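PDB 4Q3M: MGS-M4 from Unidentified, which belongs to the aldo-keto reductase family and therefore probably catalyses the NAD(P)H-dependent reduction of carbonyl compounds, its own substrate being unknown. Local coordinates for residues 4-9 and 154-159; 73-78 and 105-110; 86-91 and 98-103. All coordinates share one frame; numbering follows the deposited sequence.

Contact 1 of 3, residues 4-9 and 154-159; sequences VKLNNN and PMVNQV
M155 carries most of the apolar side of this contact by lying across the side chains of N7 and N8 in the turn L6-N9. Its chain is extended beyond CG (chi2 175°), which brings the thioether to N8, and there SD sits squarely above the face of the carboxamide, 3.5 Å from N8 CG. The methyl group CE follows across the same amide, near N8 ND2. One step back along the chain, M155 CG lies 3.3 Å from N7 OD1, with the two side chains crossing at about a right angle. L6 fills the other flank: its CB meets M155 CB at 4.2 Å, and both of its methyls straddle V156 CG2, L6 CD2 at 3.9 Å.

The polar contribution is modest. N7 has its CG between the backbone N and the carbonyl carbon (chi1 60°), a rotation that swings the amide toward the other segment. From there ND2 gives a weak hydrogen bond to P154 O (3.0 Å), bent to 121° at the hydrogen, and a further bond to N178 O. A water accepts from N7 N at 3.1 Å; its link to M155 O is short and of doubtful geometry. The type I turn itself is closed by N9 N to L6 O. The amide of N8, with the sulfur over one face, is held by ND2 bonds to Y125 OH and K131 O.

V4 pairs with M12 in the hairpin of strands 3-5 and 11-13, whose turn thus covers the N-terminal end of strand 156-160, at the bottom of the barrel. M155 shares backbone bonds with I133 and Q180, on the two flanking strands, while L6 also rests on A132 and Q180. P154 faces away from the hairpin, onto L146 and M147 of helix 140-149.

Contact 2 of 3, residues 73-78 and 105-110; sequences KLWNTD and IHWFKG
H106 lies between K73 and W75, which cover opposite faces of its imidazole. K73 CD stands over the centre of one face, 3.8 Å from the ring centroid and 2° off the normal, a CH-pi contact made by an aliphatic chain extended as far as CE. On the other face W75 turns its edge to the imidazole in an offset edge-to-face pair, the planes 80° apart and CE3 3.4 Å from H106 ND1. W75 CZ3 also touches W107 NE1 at 3.6 Å, so the three rings form an aromatic cluster. At the edge of the W107 indole, N76 OD1 approaches CD1 to 3.2 Å, its amide steeply inclined to the ring, while ND2 bonds to Y274 O.

Among the polar contacts, H106 N donates to L74 O at 3.2 Å, continuing the parallel pairing of L74 with I105. One water accepts from W107 N and lies 2.8 Å from N76 OD1, with L74 O also close by. Another water meets H106 ND1 at 3.0 Å in the ring plane. An alanine at H106 would probably open a gap between K73 CD and the edge of W75 and leave that second water without its ND1 partner.

K73 NZ forms a salt bridge with D43. Lysine, histidine and aspartate meeting at the C-terminal ends of adjacent barrel strands are consistent with the Asp-Tyr-Lys-His active site characteristic of aldo-keto reductases, which W75 and W107 probably help to line.

Contact 3 of 3, residues 86-91 and 98-103; sequences EAFNTS and DYIDLY
A87 and Y103 meet where the helix backbone passes the phenol: A87 O is 4.0 Å from Y103 OH, a distance of packing alone. F88, next in the helix, makes the main contact. With CG anti to its backbone N (chi1 175°), the phenyl ring comes to lie against Y103, one edge set on its face. Its CD1 stands over the middle of the tyrosine ring, 3.5 Å above the plane. The ring centroids are 4.9 Å apart and the planes 68° from each other, an edge-to-face pair leaning somewhat from the perpendicular. The neighbouring ring atom CE1 meets I100 CD1 at 3.5 Å; these two side chains approach tip to tip, and F88 thus bridges I100 and Y103, the two residues that face the helix. The phenol reaches back over the helix, where OH lies 3.6 Å from F88 CA.

One turn after A87, S91 directs its CB toward the strand, yet its OG remains 4.1 Å from Y103 OH and finds its polar partner in E51 OE2.

This is the return half of a beta-alpha-beta unit, in which helix 81-94 packs on strand 102-105 after the crossover from strand 69-74. L102, on the alternate face of the strand, points to F69 and T71, while Y103 also meets F121 of helix 111-126 and rests on T72 and L74. K129 and V130, from the loop ahead of strand 133-136, also adjoin F88.

The three contacts sample different levels of one barrel. Contact 1 lies at the N-terminal end of the strands, contact 2 at the C-terminal end where the probable active site opens, and contact 3 between the barrel wall and its outer helices. Contacts 2 and 3 share strands 69-74 and 102-105; their centres are about 14 Å apart, and L74 CB touches Y103 OH at 3.4 Å. Contact 1 is about 17 Å from contact 3, centre to centre, meeting it through V156 and L102. Its strand runs on toward the C-terminal end of the barrel to Q158, whose OE1 lies 3.2 Å from K73 CE and whose NE2 binds D43, the salt-bridge partner of K73.

Contact 1 of 3, residues 4-9 and 154-159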
ATOM      1  N   VAL A   4      -5.443 -11.529  24.312  1.00 52.84           N
ATOM      2  CA  VAL A   4      -4.107 -11.931  23.904  1.00 52.12           C
ATOM      3  C   VAL A   4      -3.098 -11.257  24.826  1.00 53.02           C
ATOM      4  O   VAL A   4      -3.417 -10.266  25.479  1.00 51.65           O
ATOM      5  CB  VAL A   4      -3.811 -11.545  22.442  1.00 46.45           C
ATOM      6  CG1 VAL A   4      -4.851 -12.151  21.512  1.00 44.45           C
ATOM      7  CG2 VAL A   4      -3.771 -10.032  22.287  1.00 45.34           C
ATOM      8  N   LYS A   5      -1.884 -11.790  24.891  1.00 51.52           N
ATOM      9  CA  LYS A   5      -0.843 -11.136  25.674  1.00 55.11           C
ATOM     10  C   LYS A   5       0.292 -10.614  24.800  1.00 50.63           C
ATOM     11  O   LYS A   5       0.893 -11.347  24.017  1.00 52.65           O
ATOM     12  CB  LYS A   5      -0.291 -12.071  26.754  1.00 62.94           C
ATOM     13  CG  LYS A   5      -1.335 -12.958  27.414  1.00 70.11           C
ATOM     14  CD  LYS A   5      -1.003 -13.172  28.883  1.00 77.63           C
ATOM     15  CE  LYS A   5       0.466 -13.501  29.089  1.00 81.52           C
ATOM     16  NZ  LYS A   5       0.918 -13.115  30.455  1.00 87.66           N
ATOM     17  N   LEU A   6       0.561  -9.322  24.945  1.00 45.45           N
ATOM     18  CA  LEU A   6       1.606  -8.644  24.194  1.00 43.93           C
ATOM     19  C   LEU A   6       2.973  -9.110  24.684  1.00 46.00           C
ATOM     20  O   LEU A   6       3.062  -9.845  25.666  1.00 46.52           O
ATOM     21  CB  LEU A   6       1.454  -7.129  24.343  1.00 42.22           C
ATOM     22  CG  LEU A   6       0.014  -6.634  24.153  1.00 40.22           C
ATOM     23  CD1 LEU A   6      -0.078  -5.128  24.316  1.00 42.73           C
ATOM     24  CD2 LEU A   6      -0.547  -7.061  22.802  1.00 34.49           C
ATOM     25  N   ASN A   7       4.037  -8.678  24.012  1.00 46.80           N
ATOM     26  CA  ASN A   7       5.381  -9.167  24.317  1.00 50.14           C
ATOM     27  C   ASN A   7       5.885  -8.785  25.711  1.00 54.81           C
ATOM     28  O   ASN A   7       6.913  -9.289  26.164  1.00 46.73           O
ATOM     29  CB  ASN A   7       6.372  -8.682  23.252  1.00 48.78           C
ATOM     30  CG  ASN A   7       6.443  -7.165  23.152  1.00 45.43           C
ATOM     31  OD1 ASN A   7       6.519  -6.460  24.158  1.00 44.49           O
ATOM     32  ND2 ASN A   7       6.420  -6.659  21.925  1.00 43.57           N
ATOM     33  N   ASN A   8       5.164  -7.895  26.386  1.00 59.63           N
ATOM     34  CA  ASN A   8       5.509  -7.507  27.750  1.00 48.14           C
ATOM     35  C   ASN A   8       4.568  -8.151  28.764  1.00 50.88           C
ATOM     36  O   ASN A   8       4.430  -7.668  29.889  1.00 53.93           O
ATOM     37  CB  ASN A   8       5.482  -5.985  27.898  1.00 47.67           C
ATOM     38  CG  ASN A   8       4.086  -5.408  27.764  1.00 45.80           C
ATOM     39  OD1 ASN A   8       3.226  -5.981  27.097  1.00 52.70           O
ATOM     40  ND2 ASN A   8       3.856  -4.266  28.401  1.00 47.08           N
ATOM     41  N   ASN A   9       3.920  -9.234  28.339  1.00 51.28           N
ATOM     42  CA  ASN A   9       2.997 -10.015  29.167  1.00 53.38           C
ATOM     43  C   ASN A   9       1.744  -9.247  29.586  1.00 52.99           C
ATOM     44  O   ASN A   9       1.008  -9.690  30.467  1.00 57.13           O
ATOM     45  CB  ASN A   9       3.710 -10.542  30.417  1.00 58.97           C
ATOM     46  CG  ASN A   9       4.974 -11.310  30.087  1.00 60.02           C
ATOM     47  OD1 ASN A   9       5.015 -12.074  29.124  1.00 58.03           O
ATOM     48  ND2 ASN A   9       6.014 -11.108  30.888  1.00 63.58           N
ATOM     49  N   PRO A 154       8.353  -2.595  19.767  1.00 43.53           N
ATOM     50  CA  PRO A 154       6.929  -2.390  19.477  1.00 39.48           C
ATOM     51  C   PRO A 154       6.082  -3.592  19.877  1.00 35.38           C
ATOM     52  O   PRO A 154       6.503  -4.733  19.690  1.00 34.48           O
ATOM     53  CB  PRO A 154       6.909  -2.187  17.961  1.00 43.22           C
ATOM     54  CG  PRO A 154       8.247  -1.626  17.648  1.00 45.01           C
ATOM     55  CD  PRO A 154       9.198  -2.301  18.596  1.00 45.72           C
ATOM     56  N   MET A 155       4.899  -3.330  20.421  1.00 38.71           N
ATOM     57  CA  MET A 155       4.050  -4.395  20.936  1.00 39.33           C
ATOM     58  C   MET A 155       2.805  -4.589  20.080  1.00 35.85           C
ATOM     59  O   MET A 155       2.259  -5.691  20.006  1.00 42.07           O
ATOM     60  CB  MET A 155       3.652  -4.096  22.383  1.00 40.93           C
ATOM     61  CG  MET A 155       4.829  -3.749  23.283  1.00 41.95           C
ATOM     62  SD  MET A 155       4.337  -3.267  24.948  1.00 41.23           S
ATOM     63  CE  MET A 155       5.925  -2.839  25.658  1.00 35.78           C
ATOM     64  N   VAL A 156       2.356  -3.516  19.435  1.00 31.41           N
ATOM     65  CA  VAL A 156       1.134  -3.551  18.637  1.00 29.37           C
ATOM     66  C   VAL A 156       1.285  -2.766  17.335  1.00 32.91           C
ATOM     67  O   VAL A 156       1.835  -1.665  17.326  1.00 37.83           O
ATOM     68  CB  VAL A 156      -0.072  -2.985  19.431  1.00 28.33           C
ATOM     69  CG1 VAL A 156      -1.289  -2.812  18.531  1.00 25.23           C
ATOM     70  CG2 VAL A 156      -0.406  -3.879  20.618  1.00 26.96           C
ATOM     71  N   ASN A 157       0.805  -3.344  16.237  1.00 27.79           N
ATOM     72  CA  ASN A 157       0.718  -2.633  14.967  1.00 25.34           C
ATOM     73  C   ASN A 157      -0.716  -2.638  14.443  1.00 30.37           C
ATOM     74  O   ASN A 157      -1.185  -3.643  13.908  1.00 27.06           O
ATOM     75  CB  ASN A 157       1.661  -3.251  13.932  1.00 23.26           C
ATOM     76  CG  ASN A 157       1.717  -2.452  12.641  1.00 25.15           C
ATOM     77  OD1 ASN A 157       1.364  -1.272  12.610  1.00 25.11           O
ATOM     78  ND2 ASN A 157       2.164  -3.093  11.567  1.00 25.92           N
ATOM     79  N   GLN A 158      -1.413  -1.518  14.603  1.00 34.41           N
ATOM     80  CA  GLN A 158      -2.800  -1.421  14.159  1.00 36.89           C
ATOM     81  C   GLN A 158      -2.890  -0.986  12.700  1.00 34.95           C
ATOM     82  O   GLN A 158      -2.572   0.154  12.362  1.00 35.34           O
ATOM     83  CB  GLN A 158      -3.588  -0.450  15.041  1.00 37.24           C
ATOM     84  CG  GLN A 158      -5.054  -0.341  14.653  1.00 43.53           C
ATOM     85  CD  GLN A 158      -5.814   0.671  15.486  1.00 43.99           C
ATOM     86  OE1 GLN A 158      -6.478   1.557  14.949  1.00 45.03           O
ATOM     87  NE2 GLN A 158      -5.728   0.540  16.805  1.00 44.49           N
ATOM     88  N   VAL A 159      -3.327  -1.899  11.839  1.00 30.81           N
ATOM     89  CA  VAL A 159      -3.427  -1.613  10.411  1.00 33.43           C
ATOM     90  C   VAL A 159      -4.761  -2.067   9.827  1.00 31.67           C
ATOM     91  O   VAL A 159      -5.442  -2.923  10.396  1.00 28.40           O
ATOM     92  CB  VAL A 159      -2.289  -2.288   9.620  1.00 31.75           C
ATOM     93  CG1 VAL A 159      -0.948  -1.649   9.956  1.00 27.69           C
ATOM     94  CG2 VAL A 159      -2.263  -3.784   9.898  1.00 30.79           C
TER
HETATM   95  O   HOH W   1       3.228  -7.628  21.222  1.00 41.70           O

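Contact 2 of 3, residues 73-78 and 105-110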
ATOM      1  N   LYS A  73      -4.267   7.319  20.367  1.00 42.32           N
ATOM      2  CA  LYS A  73      -3.168   7.437  19.420  1.00 41.83           C
ATOM      3  C   LYS A  73      -2.635   8.856  19.350  1.00 40.16           C
ATOM      4  O   LYS A  73      -3.335   9.816  19.672  1.00 39.70           O
ATOM      5  CB  LYS A  73      -3.613   6.985  18.030  1.00 39.89           C
ATOM      6  CG  LYS A  73      -4.422   5.703  18.032  1.00 42.40           C
ATOM      7  CD  LYS A  73      -4.816   5.287  16.630  1.00 41.47           C
ATOM      8  CE  LYS A  73      -5.780   4.113  16.666  1.00 40.67           C
ATOM      9  NZ  LYS A  73      -7.110   4.497  17.218  1.00 42.57           N
ATOM     10  N   LEU A  74      -1.390   8.977  18.913  1.00 41.31           N
ATOM     11  CA  LEU A  74      -0.764  10.276  18.759  1.00 45.11           C
ATOM     12  C   LEU A  74      -0.861  10.708  17.296  1.00 47.39           C
ATOM     13  O   LEU A  74      -0.484   9.954  16.401  1.00 46.00           O
ATOM     14  CB  LEU A  74       0.693  10.223  19.194  1.00 46.05           C
ATOM     15  CG  LEU A  74       1.460  11.432  18.683  1.00 51.21           C
ATOM     16  CD1 LEU A  74       1.367  12.509  19.729  1.00 53.66           C
ATOM     17  CD2 LEU A  74       2.877  11.102  18.364  1.00 50.25           C
ATOM     18  N   TRP A  75      -1.358  11.917  17.053  1.00 45.53           N
ATOM     19  CA  TRP A  75      -1.581  12.375  15.683  1.00 42.73           C
ATOM     20  C   TRP A  75      -0.298  12.873  15.013  1.00 41.01           C
ATOM     21  O   TRP A  75       0.661  13.254  15.686  1.00 42.44           O
ATOM     22  CB  TRP A  75      -2.652  13.468  15.662  1.00 42.03           C
ATOM     23  CG  TRP A  75      -3.051  13.902  14.286  1.00 39.70           C
ATOM     24  CD1 TRP A  75      -2.962  15.158  13.766  1.00 40.80           C
ATOM     25  CD2 TRP A  75      -3.587  13.073  13.245  1.00 41.55           C
ATOM     26  NE1 TRP A  75      -3.418  15.167  12.470  1.00 46.15           N
ATOM     27  CE2 TRP A  75      -3.806  13.899  12.126  1.00 40.60           C
ATOM     28  CE3 TRP A  75      -3.906  11.714  13.152  1.00 37.65           C
ATOM     29  CZ2 TRP A  75      -4.329  13.413  10.929  1.00 41.48           C
ATOM     30  CZ3 TRP A  75      -4.425  11.233  11.963  1.00 40.23           C
ATOM     31  CH2 TRP A  75      -4.631  12.081  10.868  1.00 40.09           C
ATOM     32  N   ASN A  76      -0.302  12.860  13.681  1.00 37.61           N
ATOM     33  CA  ASN A  76       0.860  13.201  12.862  1.00 41.54           C
ATOM     34  C   ASN A  76       1.527  14.529  13.213  1.00 44.53           C
ATOM     35  O   ASN A  76       2.753  14.635  13.212  1.00 43.46           O
ATOM     36  CB  ASN A  76       0.459  13.225  11.384  1.00 42.80           C
ATOM     37  CG  ASN A  76      -0.244  11.956  10.949  1.00 45.27           C
ATOM     38  OD1 ASN A  76      -0.516  11.071  11.761  1.00 43.16           O
ATOM     39  ND2 ASN A  76      -0.550  11.862   9.659  1.00 48.85           N
ATOM     40  N   THR A  77       0.716  15.539  13.510  1.00 47.13           N
ATOM     41  CA  THR A  77       1.229  16.883  13.761  1.00 48.09           C
ATOM     42  C   THR A  77       2.013  16.986  15.066  1.00 45.64           C
ATOM     43  O   THR A  77       2.749  17.949  15.279  1.00 48.66           O
ATOM     44  CB  THR A  77       0.087  17.918  13.797  1.00 51.61           C
ATOM     45  OG1 THR A  77      -0.800  17.618  14.881  1.00 52.60           O
ATOM     46  CG2 THR A  77      -0.688  17.905  12.489  1.00 52.85           C
ATOM     47  N   ASP A  78       1.859  15.995  15.937  1.00 41.56           N
ATOM     48  CA  ASP A  78       2.485  16.045  17.253  1.00 43.68           C
ATOM     49  C   ASP A  78       3.724  15.157  17.357  1.00 45.61           C
ATOM     50  O   ASP A  78       4.278  14.990  18.444  1.00 46.58           O
ATOM     51  CB  ASP A  78       1.480  15.637  18.331  1.00 39.49           C
ATOM     52  CG  ASP A  78       0.355  16.634  18.496  1.00 41.47           C
ATOM     53  OD1 ASP A  78       0.587  17.842  18.284  1.00 43.70           O
ATOM     54  OD2 ASP A  78      -0.767  16.204  18.843  1.00 43.67           O
ATOM     55  N   ILE A 105       1.515   5.276  17.600  1.00 39.76           N
ATOM     56  CA  ILE A 105       1.829   6.267  16.579  1.00 36.15           C
ATOM     57  C   ILE A 105       0.861   6.052  15.422  1.00 37.35           C
ATOM     58  O   ILE A 105       0.834   4.978  14.823  1.00 37.83           O
ATOM     59  CB  ILE A 105       3.284   6.154  16.085  1.00 35.87           C
ATOM     60  CG1 ILE A 105       4.259   6.222  17.264  1.00 36.76           C
ATOM     61  CG2 ILE A 105       3.590   7.248  15.073  1.00 29.50           C
ATOM     62  CD1 ILE A 105       5.716   6.106  16.866  1.00 26.49           C
ATOM     63  N   HIS A 106       0.062   7.071  15.118  1.00 38.07           N
ATOM     64  CA  HIS A 106      -1.061   6.919  14.197  1.00 35.20           C
ATOM     65  C   HIS A 106      -0.625   6.634  12.759  1.00 35.10           C
ATOM     66  O   HIS A 106      -1.169   5.743  12.107  1.00 32.19           O
ATOM     67  CB  HIS A 106      -1.941   8.170  14.235  1.00 38.26           C
ATOM     68  CG  HIS A 106      -3.381   7.906  13.923  1.00 42.35           C
ATOM     69  ND1 HIS A 106      -4.407   8.652  14.463  1.00 44.67           N
ATOM     70  CD2 HIS A 106      -3.968   6.977  13.133  1.00 46.19           C
ATOM     71  CE1 HIS A 106      -5.563   8.195  14.017  1.00 47.66           C
ATOM     72  NE2 HIS A 106      -5.325   7.178  13.208  1.00 48.28           N
ATOM     73  N   TRP A 107       0.350   7.392  12.271  1.00 36.47           N
ATOM     74  CA  TRP A 107       0.854   7.212  10.911  1.00 37.70           C
ATOM     75  C   TRP A 107       2.375   7.333  10.857  1.00 39.19           C
ATOM     76  O   TRP A 107       2.995   7.902  11.755  1.00 38.06           O
ATOM     77  CB  TRP A 107       0.227   8.235   9.959  1.00 38.17           C
ATOM     78  CG  TRP A 107      -1.257   8.106   9.789  1.00 40.03           C
ATOM     79  CD1 TRP A 107      -2.223   8.712  10.539  1.00 44.36           C
ATOM     80  CD2 TRP A 107      -1.945   7.342   8.791  1.00 38.13           C
ATOM     81  NE1 TRP A 107      -3.470   8.366  10.077  1.00 43.32           N
ATOM     82  CE2 TRP A 107      -3.327   7.526   9.003  1.00 40.36           C
ATOM     83  CE3 TRP A 107      -1.528   6.519   7.740  1.00 35.93           C
ATOM     84  CZ2 TRP A 107      -4.293   6.914   8.207  1.00 35.79           C
ATOM     85  CZ3 TRP A 107      -2.488   5.913   6.950  1.00 39.57           C
ATOM     86  CH2 TRP A 107      -3.855   6.114   7.187  1.00 37.98           C
ATOM     87  N   PHE A 108       2.969   6.800   9.794  1.00 37.07           N
ATOM     88  CA  PHE A 108       4.402   6.947   9.570  1.00 35.02           C
ATOM     89  C   PHE A 108       4.702   8.288   8.908  1.00 31.72           C
ATOM     90  O   PHE A 108       4.117   8.627   7.881  1.00 34.15           O
ATOM     91  CB  PHE A 108       4.939   5.799   8.713  1.00 23.69           C
ATOM     92  CG  PHE A 108       6.418   5.874   8.457  1.00 33.76           C
ATOM     93  CD1 PHE A 108       7.323   5.458   9.419  1.00 28.87           C
ATOM     94  CD2 PHE A 108       6.902   6.356   7.251  1.00 31.07           C
ATOM     95  CE1 PHE A 108       8.684   5.525   9.184  1.00 27.72           C
ATOM     96  CE2 PHE A 108       8.261   6.424   7.011  1.00 30.15           C
ATOM     97  CZ  PHE A 108       9.153   6.007   7.978  1.00 29.26           C
ATOM     98  N   LYS A 109       5.611   9.049   9.508  1.00 35.22           N
ATOM     99  CA  LYS A 109       5.971  10.366   8.994  1.00 34.43           C
ATOM    100  C   LYS A 109       7.485  10.536   8.932  1.00 36.72           C
ATOM    101  O   LYS A 109       8.017  11.575   9.319  1.00 41.47           O
ATOM    102  CB  LYS A 109       5.356  11.467   9.861  1.00 33.22           C
ATOM    103  CG  LYS A 109       3.836  11.444   9.922  1.00 38.62           C
ATOM    104  CD  LYS A 109       3.216  11.945   8.626  1.00 39.17           C
ATOM    105  CE  LYS A 109       3.532  13.416   8.399  1.00 36.88           C
ATOM    106  NZ  LYS A 109       2.814  13.964   7.216  1.00 37.14           N
ATOM    107  N   GLY A 110       8.174   9.511   8.441  1.00 36.79           N
ATOM    108  CA  GLY A 110       9.624   9.526   8.387  1.00 37.62           C
ATOM    109  C   GLY A 110      10.228   8.752   9.544  1.00 36.76           C
ATOM    110  O   GLY A 110       9.639   8.675  10.621  1.00 39.83           O
TER
HETATM  111  O   HOH W   2      -4.399  10.602  16.804  1.00 37.63           O
HETATM  112  O   HOH W   3       1.174   9.983  13.742  1.00 37.16           O

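Contact 3 of 3, residues 86-91 and 98-103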
ATOM      1  N   GLU A  86       3.742  16.196  25.423  1.00 64.65           N
ATOM      2  CA  GLU A  86       2.677  17.155  25.694  1.00 67.83           C
ATOM      3  C   GLU A  86       1.338  16.690  25.129  1.00 67.09           C
ATOM      4  O   GLU A  86       0.298  16.846  25.768  1.00 71.35           O
ATOM      5  CB  GLU A  86       3.042  18.528  25.120  1.00 68.33           C
ATOM      6  CG  GLU A  86       1.971  19.597  25.300  1.00 74.00           C
ATOM      7  CD  GLU A  86       1.809  20.047  26.744  1.00 78.56           C
ATOM      8  OE1 GLU A  86       2.616  19.631  27.603  1.00 76.95           O
ATOM      9  OE2 GLU A  86       0.870  20.823  27.018  1.00 79.77           O
ATOM     10  N   ALA A  87       1.370  16.116  23.931  1.00 57.39           N
ATOM     11  CA  ALA A  87       0.157  15.620  23.290  1.00 57.09           C
ATOM     12  C   ALA A  87      -0.410  14.428  24.052  1.00 56.62           C
ATOM     13  O   ALA A  87      -1.611  14.161  24.003  1.00 59.68           O
ATOM     14  CB  ALA A  87       0.436  15.244  21.849  1.00 57.42           C
ATOM     15  N   PHE A  88       0.465  13.714  24.753  1.00 52.38           N
ATOM     16  CA  PHE A  88       0.053  12.576  25.564  1.00 47.09           C
ATOM     17  C   PHE A  88      -0.685  13.032  26.818  1.00 49.74           C
ATOM     18  O   PHE A  88      -1.710  12.459  27.189  1.00 48.21           O
ATOM     19  CB  PHE A  88       1.263  11.725  25.947  1.00 46.16           C
ATOM     20  CG  PHE A  88       0.936  10.594  26.874  1.00 46.68           C
ATOM     21  CD1 PHE A  88       0.311   9.453  26.399  1.00 46.07           C
ATOM     22  CD2 PHE A  88       1.253  10.668  28.220  1.00 46.39           C
ATOM     23  CE1 PHE A  88       0.006   8.412  27.248  1.00 44.89           C
ATOM     24  CE2 PHE A  88       0.951   9.626  29.077  1.00 52.93           C
ATOM     25  CZ  PHE A  88       0.326   8.495  28.589  1.00 50.51           C
ATOM     26  N   ASN A  89      -0.154  14.063  27.470  1.00 52.63           N
ATOM     27  CA  ASN A  89      -0.784  14.623  28.659  1.00 65.15           C
ATOM     28  C   ASN A  89      -2.148  15.211  28.326  1.00 61.39           C
ATOM     29  O   ASN A  89      -3.076  15.144  29.131  1.00 59.36           O
ATOM     30  CB  ASN A  89       0.111  15.690  29.292  1.00 78.86           C
ATOM     31  CG  ASN A  89       1.525  15.200  29.528  1.00 87.59           C
ATOM     32  OD1 ASN A  89       1.740  14.053  29.921  1.00 90.63           O
ATOM     33  ND2 ASN A  89       2.500  16.070  29.287  1.00 90.91           N
ATOM     34  N   THR A  90      -2.258  15.786  27.133  1.00 58.93           N
ATOM     35  CA  THR A  90      -3.528  16.309  26.648  1.00 60.14           C
ATOM     36  C   THR A  90      -4.528  15.171  26.464  1.00 58.73           C
ATOM     37  O   THR A  90      -5.685  15.280  26.869  1.00 62.27           O
ATOM     38  CB  THR A  90      -3.357  17.066  25.317  1.00 60.18           C
ATOM     39  OG1 THR A  90      -2.442  18.155  25.499  1.00 62.05           O
ATOM     40  CG2 THR A  90      -4.694  17.610  24.835  1.00 59.79           C
ATOM     41  N   SER A  91      -4.071  14.080  25.857  1.00 54.70           N
ATOM     42  CA  SER A  91      -4.892  12.884  25.698  1.00 51.42           C
ATOM     43  C   SER A  91      -5.302  12.339  27.056  1.00 50.11           C
ATOM     44  O   SER A  91      -6.468  12.013  27.289  1.00 49.60           O
ATOM     45  CB  SER A  91      -4.136  11.808  24.915  1.00 45.35           C
ATOM     46  OG  SER A  91      -3.970  12.178  23.559  1.00 48.30           O
ATOM     47  N   ASP A  98      -5.180   8.838  34.264  1.00 76.29           N
ATOM     48  CA  ASP A  98      -3.772   9.220  34.355  1.00 78.94           C
ATOM     49  C   ASP A  98      -2.847   8.009  34.206  1.00 70.25           C
ATOM     50  O   ASP A  98      -1.716   8.011  34.693  1.00 68.98           O
ATOM     51  CB  ASP A  98      -3.478   9.997  35.645  1.00 91.72           C
ATOM     52  CG  ASP A  98      -3.537  11.516  35.444  1.00100.84           C
ATOM     53  OD1 ASP A  98      -4.030  11.985  34.398  1.00102.22           O
ATOM     54  OD2 ASP A  98      -3.081  12.255  36.340  1.00103.84           O
ATOM     55  N   TYR A  99      -3.355   6.976  33.537  1.00 64.69           N
ATOM     56  CA  TYR A  99      -2.517   5.972  32.884  1.00 56.98           C
ATOM     57  C   TYR A  99      -3.298   5.431  31.689  1.00 53.69           C
ATOM     58  O   TYR A  99      -4.522   5.312  31.743  1.00 54.46           O
ATOM     59  CB  TYR A  99      -2.103   4.838  33.835  1.00 57.23           C
ATOM     60  CG  TYR A  99      -3.093   3.697  33.977  1.00 54.03           C
ATOM     61  CD1 TYR A  99      -3.052   2.598  33.121  1.00 49.15           C
ATOM     62  CD2 TYR A  99      -4.045   3.700  34.988  1.00 54.61           C
ATOM     63  CE1 TYR A  99      -3.949   1.553  33.254  1.00 50.73           C
ATOM     64  CE2 TYR A  99      -4.943   2.656  35.130  1.00 53.10           C
ATOM     65  CZ  TYR A  99      -4.891   1.586  34.261  1.00 52.52           C
ATOM     66  OH  TYR A  99      -5.784   0.548  34.401  1.00 51.25           O
ATOM     67  N   ILE A 100      -2.590   5.120  30.608  1.00 48.81           N
ATOM     68  CA  ILE A 100      -3.225   4.622  29.391  1.00 43.33           C
ATOM     69  C   ILE A 100      -2.725   3.215  29.077  1.00 42.51           C
ATOM     70  O   ILE A 100      -1.535   2.935  29.195  1.00 44.82           O
ATOM     71  CB  ILE A 100      -2.963   5.568  28.199  1.00 42.64           C
ATOM     72  CG1 ILE A 100      -3.731   6.874  28.393  1.00 48.75           C
ATOM     73  CG2 ILE A 100      -3.376   4.926  26.886  1.00 43.14           C
ATOM     74  CD1 ILE A 100      -3.461   7.915  27.333  1.00 50.64           C
ATOM     75  N   ASP A 101      -3.639   2.330  28.690  1.00 42.62           N
ATOM     76  CA  ASP A 101      -3.290   0.939  28.421  1.00 44.53           C
ATOM     77  C   ASP A 101      -2.385   0.798  27.200  1.00 47.13           C
ATOM     78  O   ASP A 101      -1.370   0.102  27.249  1.00 47.09           O
ATOM     79  CB  ASP A 101      -4.557   0.104  28.234  1.00 41.98           C
ATOM     80  CG  ASP A 101      -5.443   0.107  29.465  1.00 46.39           C
ATOM     81  OD1 ASP A 101      -5.215  -0.727  30.367  1.00 45.27           O
ATOM     82  OD2 ASP A 101      -6.367   0.946  29.531  1.00 46.75           O
ATOM     83  N   LEU A 102      -2.753   1.459  26.107  1.00 45.48           N
ATOM     84  CA  LEU A 102      -1.983   1.373  24.872  1.00 42.21           C
ATOM     85  C   LEU A 102      -1.898   2.725  24.170  1.00 42.05           C
ATOM     86  O   LEU A 102      -2.898   3.429  24.032  1.00 47.68           O
ATOM     87  CB  LEU A 102      -2.596   0.330  23.935  1.00 41.00           C
ATOM     88  CG  LEU A 102      -1.927   0.107  22.577  1.00 38.36           C
ATOM     89  CD1 LEU A 102      -0.470  -0.294  22.745  1.00 34.79           C
ATOM     90  CD2 LEU A 102      -2.683  -0.944  21.778  1.00 39.97           C
ATOM     91  N   TYR A 103      -0.696   3.082  23.730  1.00 41.42           N
ATOM     92  CA  TYR A 103      -0.482   4.333  23.011  1.00 42.39           C
ATOM     93  C   TYR A 103       0.204   4.050  21.678  1.00 38.63           C
ATOM     94  O   TYR A 103       1.248   3.401  21.635  1.00 40.66           O
ATOM     95  CB  TYR A 103       0.348   5.302  23.854  1.00 42.36           C
ATOM     96  CG  TYR A 103       0.191   6.755  23.465  1.00 42.42           C
ATOM     97  CD1 TYR A 103      -1.061   7.291  23.199  1.00 42.15           C
ATOM     98  CD2 TYR A 103       1.292   7.596  23.385  1.00 40.34           C
ATOM     99  CE1 TYR A 103      -1.212   8.621  22.848  1.00 39.55           C
ATOM    100  CE2 TYR A 103       1.152   8.929  23.036  1.00 37.95           C
ATOM    101  CZ  TYR A 103      -0.103   9.435  22.770  1.00 37.43           C
ATOM    102  OH  TYR A 103      -0.248  10.759  22.423  1.00 35.38           O
TER